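Local coordinates for ssDNA binding protein (Aeropyrum pernix, PDB 4PSN) that probably binds single-stranded DNA and traps it in a system of tunnels formed between its subunits, at residues V69-I74 against E93-V98; I122-E127 against G164-P169; P171-R176 against Q202-R207. All blocks are in the same frame, centred on the assembly; numbering follows the deposited sequence. Where two conformers were deposited one is given.

Contact 1 (V69-I74 against E93-V98); sequences VVRIQI and ELWRRV
The W95 indole presents its edge, not a face, to strand 69-74: V69 O, V70 C and R71 N all lie near its plane, with W95 CE3 3.4 Å from V69 O. The R71 guanidinium has W95 CH2 over one face and the E93 carboxylate at its edge. Both groups sit on an antiparallel beta hairpin, strands 69-78 and 83-97, on the sheet face they share with V69. Hydrogen-bonded pairs V69-W95 and R71-E93 bracket the non-hydrogen-bonded pair V70-L94, whose side chains emerge on the other face. There V70 CG1 meets L94 CD1 at 3.8 Å, with V70 also packed on L58 of helix 40-61.

R71 and E93 run side by side and pair through two nitrogens. A bend at chi3 of R71 (68°) brings R71 NE round toward E93 OE1, 3.0 Å away, while R71 NH1 takes E93 OE2 at the same 3.0 Å. The two planes are 40° apart. NH1 comes to OE2 on its syn side, somewhat out of the carboxylate plane, while NE stands 43° above that plane at OE1; both oxygens stay close to the guanidinium plane. Two bonds to separate oxygens fix the rotation of both groups, and R71 CB rests 3.7 Å from W95 CZ3. The indole's polar end faces the neighbouring subunit: W95 NE1 bonds to L67 O of the second subunit, whose strand continues this sheet. Beside the salt bridge a water lies 2.6 Å from E93 OE1 and 3.1 Å from R71 O.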
loop_
_atom_site.group_PDB
_atom_site.type_symbol
_atom_site.label_atom_id
_atom_site.label_comp_id
_atom_site.label_asym_id
_atom_site.label_seq_id
_atom_site.Cartn_x
_atom_site.Cartn_y
_atom_site.Cartn_z
ATOM N N VAL C 69 -5.347 -15.290 -7.600
ATOM C CA VAL C 69 -4.742 -14.468 -6.553
ATOM C C VAL C 69 -4.093 -15.397 -5.530
ATOM O O VAL C 69 -4.632 -16.454 -5.225
ATOM C CB VAL C 69 -5.793 -13.583 -5.878
ATOM C CG1 VAL C 69 -5.248 -12.949 -4.595
ATOM C CG2 VAL C 69 -6.284 -12.509 -6.849
ATOM N N VAL C 70 -2.920 -15.025 -5.031
ATOM C CA VAL C 70 -2.240 -15.805 -4.012
ATOM C C VAL C 70 -1.792 -14.895 -2.886
ATOM O O VAL C 70 -1.765 -13.681 -3.034
ATOM C CB VAL C 70 -0.987 -16.494 -4.568
ATOM C CG1 VAL C 70 -1.371 -17.601 -5.555
ATOM C CG2 VAL C 70 -0.066 -15.459 -5.224
ATOM N N ARG C 71 -1.431 -15.488 -1.762
ATOM C CA ARG C 71 -0.852 -14.742 -0.657
ATOM C C ARG C 71 0.110 -15.711 -0.008
ATOM O O ARG C 71 -0.248 -16.855 0.258
ATOM C CB ARG C 71 -1.931 -14.304 0.344
ATOM C CG ARG C 71 -1.384 -13.500 1.540
ATOM C CD ARG C 71 -2.477 -12.640 2.188
ATOM N NE ARG C 71 -3.485 -13.466 2.851
ATOM C CZ ARG C 71 -4.612 -13.000 3.397
ATOM N NH1 ARG C 71 -5.457 -13.843 3.970
ATOM N NH2 ARG C 71 -4.888 -11.697 3.379
ATOM N N ILE C 72 1.332 -15.258 0.240
ATOM C CA ILE C 72 2.402 -16.151 0.664
ATOM C C ILE C 72 3.123 -15.558 1.844
ATOM O O ILE C 72 3.299 -14.351 1.931
ATOM C CB ILE C 72 3.443 -16.350 -0.486
ATOM C CG1 ILE C 72 2.747 -16.897 -1.731
ATOM C CG2 ILE C 72 4.566 -17.283 -0.051
ATOM C CD1 ILE C 72 3.609 -16.938 -2.946
ATOM N N GLN C 73 3.526 -16.412 2.767
ATOM C CA GLN C 73 4.320 -15.957 3.879
ATOM C C GLN C 73 5.255 -17.076 4.274
ATOM O O GLN C 73 4.919 -18.261 4.155
ATOM C CB GLN C 73 3.437 -15.504 5.051
ATOM C CG GLN C 73 2.684 -16.596 5.761
ATOM C CD GLN C 73 2.114 -16.111 7.090
ATOM O OE1 GLN C 73 1.241 -15.237 7.116
ATOM N NE2 GLN C 73 2.628 -16.657 8.206
ATOM N N ILE C 74 6.453 -16.701 4.697
ATOM C CA ILE C 74 7.421 -17.677 5.178
ATOM C C ILE C 74 8.385 -16.960 6.105
ATOM O O ILE C 74 8.752 -15.818 5.848
ATOM C CB ILE C 74 8.176 -18.314 4.003
ATOM C CG1 ILE C 74 9.132 -19.406 4.483
ATOM C CG2 ILE C 74 8.914 -17.239 3.188
ATOM C CD1 ILE C 74 9.827 -20.121 3.295
ATOM N N GLU C 93 -1.896 -19.234 0.350
ATOM C CA GLU C 93 -3.331 -19.204 0.138
ATOM C C GLU C 93 -3.576 -18.978 -1.343
ATOM O O GLU C 93 -2.794 -18.312 -2.013
ATOM C CB GLU C 93 -3.982 -18.098 0.967
ATOM C CG GLU C 93 -3.932 -18.354 2.476
ATOM C CD GLU C 93 -4.106 -17.074 3.281
ATOM O OE1 GLU C 93 -3.098 -16.352 3.477
ATOM O OE2 GLU C 93 -5.250 -16.782 3.704
ATOM N N LEU C 94 -4.658 -19.544 -1.850
ATOM C CA LEU C 94 -4.990 -19.409 -3.250
ATOM C C LEU C 94 -6.478 -19.148 -3.401
ATOM O O LEU C 94 -7.308 -19.744 -2.699
ATOM C CB LEU C 94 -4.583 -20.678 -4.013
ATOM C CG LEU C 94 -5.034 -20.816 -5.469
ATOM C CD1 LEU C 94 -4.329 -19.806 -6.350
ATOM C CD2 LEU C 94 -4.787 -22.259 -5.964
ATOM N N TRP C 95 -6.804 -18.259 -4.330
ATOM C CA TRP C 95 -8.175 -17.948 -4.662
ATOM C C TRP C 95 -8.290 -18.080 -6.176
ATOM O O TRP C 95 -7.510 -17.476 -6.926
ATOM C CB TRP C 95 -8.510 -16.504 -4.247
ATOM C CG TRP C 95 -8.519 -16.194 -2.763
ATOM C CD1 TRP C 95 -9.621 -16.104 -1.958
ATOM C CD2 TRP C 95 -7.389 -15.858 -1.931
ATOM N NE1 TRP C 95 -9.247 -15.765 -0.674
ATOM C CE2 TRP C 95 -7.887 -15.599 -0.634
ATOM C CE3 TRP C 95 -6.009 -15.755 -2.157
ATOM C CZ2 TRP C 95 -7.053 -15.253 0.441
ATOM C CZ3 TRP C 95 -5.181 -15.406 -1.093
ATOM C CH2 TRP C 95 -5.708 -15.162 0.192
ATOM N N ARG C 96 -9.254 -18.866 -6.638
ATOM C CA ARG C 96 -9.383 -19.073 -8.076
ATOM C C ARG C 96 -10.353 -18.099 -8.742
ATOM O O ARG C 96 -11.462 -17.880 -8.266
ATOM C CB ARG C 96 -9.772 -20.520 -8.371
ATOM C CG ARG C 96 -8.715 -21.506 -7.916
ATOM C CD ARG C 96 -8.872 -22.820 -8.619
ATOM N NE ARG C 96 -7.923 -23.816 -8.141
ATOM C CZ ARG C 96 -6.700 -23.989 -8.633
ATOM N NH1 ARG C 96 -6.253 -23.214 -9.614
ATOM N NH2 ARG C 96 -5.923 -24.941 -8.133
ATOM N N ARG C 97 -9.921 -17.528 -9.859
ATOM C CA ARG C 97 -10.708 -16.519 -10.565
ATOM C C ARG C 97 -12.075 -17.025 -11.052
ATOM O O ARG C 97 -12.183 -18.092 -11.639
ATOM C CB ARG C 97 -9.897 -15.986 -11.743
ATOM C CG ARG C 97 -10.516 -14.801 -12.456
ATOM C CD ARG C 97 -9.611 -14.325 -13.593
ATOM N NE ARG C 97 -10.395 -13.795 -14.704
ATOM C CZ ARG C 97 -10.744 -14.497 -15.779
ATOM N NH1 ARG C 97 -10.360 -15.765 -15.906
ATOM N NH2 ARG C 97 -11.473 -13.928 -16.734
ATOM N N VAL C 98 -13.123 -16.249 -10.806
ATOM C CA VAL C 98 -14.421 -16.555 -11.382
ATOM C C VAL C 98 -14.485 -15.912 -12.761
ATOM O O VAL C 98 -14.273 -14.713 -12.897
ATOM C CB VAL C 98 -15.566 -16.037 -10.510
ATOM C CG1 VAL C 98 -16.897 -16.275 -11.199
ATOM C CG2 VAL C 98 -15.537 -16.717 -9.154
HETATM O O HOH W 1 -0.572 -17.089 3.365
#

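Contact 2 (I122-E127 against G164-P169); sequences IRFTVE and GAVVEP
F124 and I122 reach across to V166 and P169, meeting them tip to tip with no hydrogen bond between the segments. The F124 ring is the centre of the cluster. V166 CG1 lies over one of its faces, and V166 CG2 comes to 3.9 Å from the leading atom, F124 CZ. On the opposite face is I122 CG2, from the ring's own segment, 3.4 Å above the plane and offset toward the rim. At the edge, E168 O lies in the ring plane, 3.6 Å from F124 CE1. P169 CD closes on the same corner, 3.9 Å from F124 CE1.

I122 works in two directions. Its CG2, anti to the backbone N, covers the phenyl face and also touches the proline ring, while I122 CD1 meets P169 CG at 3.7 Å. An alanine here would probably leave that face of F124 and the CG corner of P169 without their aliphatic cover, and the ring less firmly held.

One step out, the peptide bond before P169 is cis, which probably helps to set E168 O and the proline ring side by side against F124. V166 is tied by backbone bonds to L172 in the next strand. F124 N bonds to S195 OG of helix 186-198, and the phenyl ring meets that of F198 with planes at about 60°. R52 and F55 of the second subunit pack on I122 and P169 respectively.

Strands 125-131 and 159-166 are not neighbours, since 137-143 and 146-155 run between them; the cluster joins the lead-in to strand 125-131 with the end of 159-166 and the loop after it, as part of an alpha+beta core in which helix 186-198 packs on one face of an antiparallel sheet.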
loop_
_atom_site.group_PDB
_atom_site.type_symbol
_atom_site.label_atom_id
_atom_site.label_comp_id
_atom_site.label_asym_id
_atom_site.label_seq_id
_atom_site.Cartn_x
_atom_site.Cartn_y
_atom_site.Cartn_z
ATOM N N ILE C 122 -32.650 0.116 5.113
ATOM C CA ILE C 122 -32.190 -1.231 5.468
ATOM C C ILE C 122 -33.131 -1.799 6.545
ATOM O O ILE C 122 -33.398 -1.135 7.545
ATOM C CB ILE C 122 -30.760 -1.234 6.053
ATOM C CG1 ILE C 122 -29.777 -0.569 5.088
ATOM C CG2 ILE C 122 -30.326 -2.684 6.365
ATOM C CD1 ILE C 122 -28.412 -0.291 5.697
ATOM N N ARG C 123 -33.636 -3.008 6.338
ATOM C CA ARG C 123 -34.548 -3.608 7.313
ATOM C C ARG C 123 -33.808 -4.538 8.264
ATOM O O ARG C 123 -33.357 -5.597 7.861
ATOM C CB ARG C 123 -35.673 -4.386 6.620
ATOM C CG ARG C 123 -36.799 -4.795 7.577
ATOM C CD ARG C 123 -37.701 -3.640 7.948
ATOM N NE ARG C 123 -38.514 -3.961 9.129
ATOM C CZ ARG C 123 -39.243 -3.081 9.801
ATOM N NH1 ARG C 123 -39.256 -1.804 9.415
ATOM N NH2 ARG C 123 -39.936 -3.465 10.878
ATOM N N PHE C 124 -33.710 -4.142 9.529
ATOM C CA PHE C 124 -33.084 -4.959 10.549
ATOM C C PHE C 124 -34.165 -5.621 11.399
ATOM O O PHE C 124 -35.293 -5.125 11.488
ATOM C CB PHE C 124 -32.180 -4.093 11.454
ATOM C CG PHE C 124 -30.996 -3.474 10.729
ATOM C CD1 PHE C 124 -29.893 -4.248 10.384
ATOM C CD2 PHE C 124 -30.987 -2.122 10.399
ATOM C CE1 PHE C 124 -28.792 -3.693 9.730
ATOM C CE2 PHE C 124 -29.892 -1.556 9.726
ATOM C CZ PHE C 124 -28.794 -2.347 9.390
ATOM N N THR C 125 -33.818 -6.747 12.014
ATOM C CA THR C 125 -34.652 -7.356 13.050
ATOM C C THR C 125 -33.817 -7.434 14.339
ATOM O O THR C 125 -32.622 -7.198 14.310
ATOM C CB THR C 125 -35.137 -8.755 12.631
ATOM O OG1 THR C 125 -34.012 -9.628 12.456
ATOM C CG2 THR C 125 -35.947 -8.687 11.311
ATOM N N VAL C 126 -34.435 -7.746 15.466
ATOM C CA VAL C 126 -33.709 -7.790 16.729
ATOM C C VAL C 126 -34.188 -8.955 17.558
ATOM O O VAL C 126 -35.281 -9.487 17.334
ATOM C CB VAL C 126 -33.910 -6.512 17.590
ATOM C CG1 VAL C 126 -33.387 -5.269 16.868
ATOM C CG2 VAL C 126 -35.366 -6.354 17.983
ATOM N N GLU C 127 -33.366 -9.345 18.521
ATOM C CA GLU C 127 -33.777 -10.320 19.518
ATOM C C GLU C 127 -33.179 -9.878 20.839
ATOM O O GLU C 127 -31.982 -9.548 20.896
ATOM C CB GLU C 127 -33.272 -11.715 19.138
ATOM C CG GLU C 127 -34.078 -12.852 19.753
ATOM C CD GLU C 127 -35.545 -12.842 19.319
ATOM O OE1 GLU C 127 -36.414 -12.469 20.142
ATOM O OE2 GLU C 127 -35.827 -13.210 18.154
ATOM N N GLY C 164 -26.269 2.029 19.507
ATOM C CA GLY C 164 -25.930 0.709 19.015
ATOM C C GLY C 164 -25.086 0.793 17.779
ATOM O O GLY C 164 -24.655 1.874 17.396
ATOM N N ALA C 165 -24.852 -0.358 17.150
ATOM C CA ALA C 165 -23.961 -0.419 16.014
ATOM C C ALA C 165 -24.255 -1.693 15.230
ATOM O O ALA C 165 -24.669 -2.679 15.825
ATOM C CB ALA C 165 -22.509 -0.448 16.512
ATOM N N VAL C 166 -24.033 -1.661 13.911
ATOM C CA VAL C 166 -24.031 -2.881 13.089
ATOM C C VAL C 166 -22.809 -2.852 12.179
ATOM O O VAL C 166 -22.261 -1.784 11.874
ATOM C CB VAL C 166 -25.317 -3.016 12.224
ATOM C CG1 VAL C 166 -26.585 -3.101 13.111
ATOM C CG2 VAL C 166 -25.432 -1.860 11.266
ATOM N N VAL C 167 -22.368 -4.020 11.741
ATOM C CA VAL C 167 -21.210 -4.103 10.860
ATOM C C VAL C 167 -21.622 -4.424 9.422
ATOM O O VAL C 167 -20.852 -4.205 8.489
ATOM C CB VAL C 167 -20.203 -5.160 11.346
ATOM C CG1 VAL C 167 -19.733 -4.826 12.743
ATOM C CG2 VAL C 167 -20.829 -6.556 11.292
ATOM N N GLU C 168 -22.836 -4.942 9.251
ATOM C CA GLU C 168 -23.356 -5.269 7.918
ATOM C C GLU C 168 -24.778 -4.757 7.857
ATOM O O GLU C 168 -25.449 -4.724 8.883
ATOM C CB GLU C 168 -23.385 -6.788 7.697
ATOM C CG GLU C 168 -22.006 -7.444 7.596
ATOM C CD GLU C 168 -22.090 -8.972 7.646
ATOM O OE1 GLU C 168 -23.220 -9.522 7.609
ATOM O OE2 GLU C 168 -21.028 -9.623 7.727
ATOM N N PRO C 169 -25.267 -4.399 6.656
ATOM C CA PRO C 169 -24.589 -4.534 5.368
ATOM C C PRO C 169 -23.569 -3.424 5.117
ATOM O O PRO C 169 -22.915 -3.441 4.090
ATOM C CB PRO C 169 -25.736 -4.440 4.351
ATOM C CG PRO C 169 -26.787 -3.588 5.053
ATOM C CD PRO C 169 -26.676 -3.976 6.504
#

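Contact 3 (P171-R176 against Q202-R207); sequences PLLLKR and QNVEKR
L173 and Q202 form a hydrogen-bonded pair where the two-residue strand 202-203 adds itself antiparallel to strand 172-180, as an outermost strand, within this chain, of the antiparallel sheet, just before helix 206-218 begins. L173 N donates to Q202 O and Q202 N to L173 O, both at 2.8 Å. L172 and N203 make the adjoining non-hydrogen-bonded pair. L172 CG stands anti to the carbonyl carbon (chi1 -63°), and the two side chains lie side by side, N203 ND2 3.4 Å from L172 CD2.

Past N203 the chain leaves the sheet but keeps one more bond, V204 N to P171 O at 3.1 Å, with the donor standing 42° above the carbonyl plane. V204 CG2 packs 4.1 Å from P171 CB. The P171 ring covers the start of the helix, P171 CG lying 3.7 Å from K206 CA. E205, the N-cap residue, turns the other way, its carboxylate in salt bridges with R23 of the second and of the third subunit, and K175 NZ pairs with E215 of the fourth. P171 O has a second partner: a water donates to it at 2.7 Å and accepts from N203 ND2 at 2.8 Å.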
loop_
_atom_site.group_PDB
_atom_site.type_symbol
_atom_site.label_atom_id
_atom_site.label_comp_id
_atom_site.label_asym_id
_atom_site.label_seq_id
_atom_site.Cartn_x
_atom_site.Cartn_y
_atom_site.Cartn_z
ATOM N N PRO C 171 -21.005 -0.651 7.839
ATOM C CA PRO C 171 -20.806 -0.339 9.262
ATOM C C PRO C 171 -21.485 0.975 9.682
ATOM O O PRO C 171 -21.212 2.039 9.107
ATOM C CB PRO C 171 -19.280 -0.249 9.398
ATOM C CG PRO C 171 -18.737 -1.041 8.210
ATOM C CD PRO C 171 -19.730 -0.720 7.102
ATOM N N LEU C 172 -22.353 0.879 10.687
ATOM C CA LEU C 172 -23.173 2.006 11.145
ATOM C C LEU C 172 -23.182 2.129 12.654
ATOM O O LEU C 172 -23.275 1.138 13.374
ATOM C CB LEU C 172 -24.622 1.852 10.687
ATOM C CG LEU C 172 -24.865 1.842 9.183
ATOM C CD1 LEU C 172 -26.298 1.417 8.908
ATOM C CD2 LEU C 172 -24.587 3.227 8.607
ATOM N N LEU C 173 -23.078 3.365 13.127
ATOM C CA LEU C 173 -23.117 3.648 14.545
ATOM C C LEU C 173 -24.315 4.533 14.866
ATOM O O LEU C 173 -24.443 5.634 14.340
ATOM C CB LEU C 173 -21.823 4.333 14.980
ATOM C CG LEU C 173 -20.910 3.513 15.885
ATOM C CD1 LEU C 173 -20.639 2.159 15.280
ATOM C CD2 LEU C 173 -19.604 4.261 16.141
ATOM N N LEU C 174 -25.205 4.033 15.711
ATOM C CA LEU C 174 -26.321 4.835 16.185
ATOM C C LEU C 174 -25.872 5.525 17.471
ATOM O O LEU C 174 -25.643 4.863 18.482
ATOM C CB LEU C 174 -27.542 3.948 16.442
ATOM C CG LEU C 174 -28.793 4.627 16.997
ATOM C CD1 LEU C 174 -29.434 5.508 15.938
ATOM C CD2 LEU C 174 -29.784 3.580 17.512
ATOM N N LYS C 175 -25.710 6.845 17.407
ATOM C CA LYS C 175 -25.320 7.672 18.554
ATOM C C LYS C 175 -26.462 7.790 19.562
ATOM O O LYS C 175 -27.624 7.598 19.205
ATOM C CB LYS C 175 -24.963 9.086 18.090
ATOM C CG LYS C 175 -24.071 9.143 16.867
ATOM C CD LYS C 175 -22.647 8.784 17.224
ATOM C CE LYS C 175 -21.703 9.139 16.096
ATOM N NZ LYS C 175 -20.351 9.442 16.623
ATOM N N ARG C 176 -26.127 8.122 20.809
ATOM C CA ARG C 176 -27.140 8.330 21.840
ATOM C C ARG C 176 -28.351 9.095 21.291
ATOM O O ARG C 176 -28.233 10.198 20.759
ATOM C CB ARG C 176 -26.570 9.044 23.068
ATOM C CG ARG C 176 -27.610 9.173 24.182
ATOM C CD ARG C 176 -27.233 10.187 25.265
ATOM N NE ARG C 176 -26.319 9.622 26.251
ATOM C CZ ARG C 176 -26.149 10.108 27.475
ATOM N NH1 ARG C 176 -25.295 9.525 28.302
ATOM N NH2 ARG C 176 -26.840 11.175 27.872
ATOM N N GLN C 202 -24.641 6.956 11.859
ATOM C CA GLN C 202 -23.399 7.436 11.255
ATOM C C GLN C 202 -22.645 6.298 10.539
ATOM O O GLN C 202 -22.503 5.206 11.082
ATOM C CB GLN C 202 -22.512 8.039 12.358
ATOM C CG GLN C 202 -21.205 8.621 11.854
ATOM C CD GLN C 202 -20.293 9.125 12.973
ATOM O OE1 GLN C 202 -20.021 8.419 13.941
ATOM N NE2 GLN C 202 -19.817 10.353 12.833
ATOM N N ASN C 203 -22.163 6.554 9.328
ATOM C CA ASN C 203 -21.284 5.616 8.631
ATOM C C ASN C 203 -19.870 5.670 9.195
ATOM O O ASN C 203 -19.270 6.736 9.256
ATOM C CB ASN C 203 -21.241 5.943 7.148
ATOM C CG ASN C 203 -22.603 5.890 6.511
ATOM O OD1 ASN C 203 -23.316 6.895 6.452
ATOM N ND2 ASN C 203 -22.985 4.713 6.044
ATOM N N VAL C 204 -19.347 4.525 9.616
ATOM C CA VAL C 204 -18.035 4.479 10.245
ATOM C C VAL C 204 -17.183 3.377 9.630
ATOM O O VAL C 204 -17.645 2.616 8.781
ATOM C CB VAL C 204 -18.159 4.218 11.763
ATOM C CG1 VAL C 204 -18.885 5.385 12.451
ATOM C CG2 VAL C 204 -18.886 2.912 12.007
ATOM N N GLU C 205 -15.937 3.287 10.060
ATOM C CA GLU C 205 -15.127 2.123 9.702
ATOM C C GLU C 205 -15.571 0.901 10.490
ATOM O O GLU C 205 -16.072 1.024 11.611
ATOM C CB GLU C 205 -13.640 2.418 9.917
ATOM C CG GLU C 205 -13.132 3.528 9.005
ATOM C CD GLU C 205 -11.600 3.581 8.863
ATOM O OE1 GLU C 205 -10.886 2.895 9.625
ATOM O OE2 GLU C 205 -11.114 4.325 7.978
ATOM N N LYS C 206 -15.398 -0.275 9.887
ATOM C CA LYS C 206 -15.878 -1.522 10.459
ATOM C C LYS C 206 -15.401 -1.772 11.901
ATOM O O LYS C 206 -16.184 -2.190 12.766
ATOM C CB LYS C 206 -15.485 -2.697 9.550
ATOM C CG LYS C 206 -16.187 -4.001 9.897
ATOM C CD LYS C 206 -15.645 -5.163 9.067
ATOM C CE LYS C 206 -16.641 -6.319 8.994
ATOM N NZ LYS C 206 -16.049 -7.604 8.515
ATOM N N ARG C 207 -14.121 -1.527 12.163
ATOM C CA ARG C 207 -13.582 -1.708 13.517
ATOM C C ARG C 207 -14.296 -0.850 14.578
ATOM O O ARG C 207 -14.434 -1.266 15.731
ATOM C CB ARG C 207 -12.069 -1.435 13.542
ATOM C CG ARG C 207 -11.383 -1.794 14.864
ATOM C CD ARG C 207 -9.846 -1.675 14.762
ATOM N NE ARG C 207 -9.273 -2.703 13.889
ATOM C CZ ARG C 207 -8.777 -2.483 12.671
ATOM N NH1 ARG C 207 -8.751 -1.255 12.162
ATOM N NH2 ARG C 207 -8.296 -3.500 11.962
HETATM O O HOH W 2 -21.140 2.679 6.453
#

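Overall arrangement
Contact 1 stands apart: it lies in the N-terminal sheet, which continues into the second subunit, its centre about 31 Å from that of contact 3 and 32 Å from that of contact 2, on the opposite side of the chain's centre. Contacts 2 and 3 share the C-terminal sheet and touch through neighbouring strands 159-166 and 172-180, where G164 and L174 are probably hydrogen-bonded through their backbones. Chemistry follows place. Contact 1, buried, combines a backbone ladder with a salt bridge beside a subunit interface. Contact 2, also buried, is apolar. Contact 3, only partly buried, combines backbone bonds, P171 packed against V204 and the helix start, and a water at the sheet's edge. All three touch the second subunit.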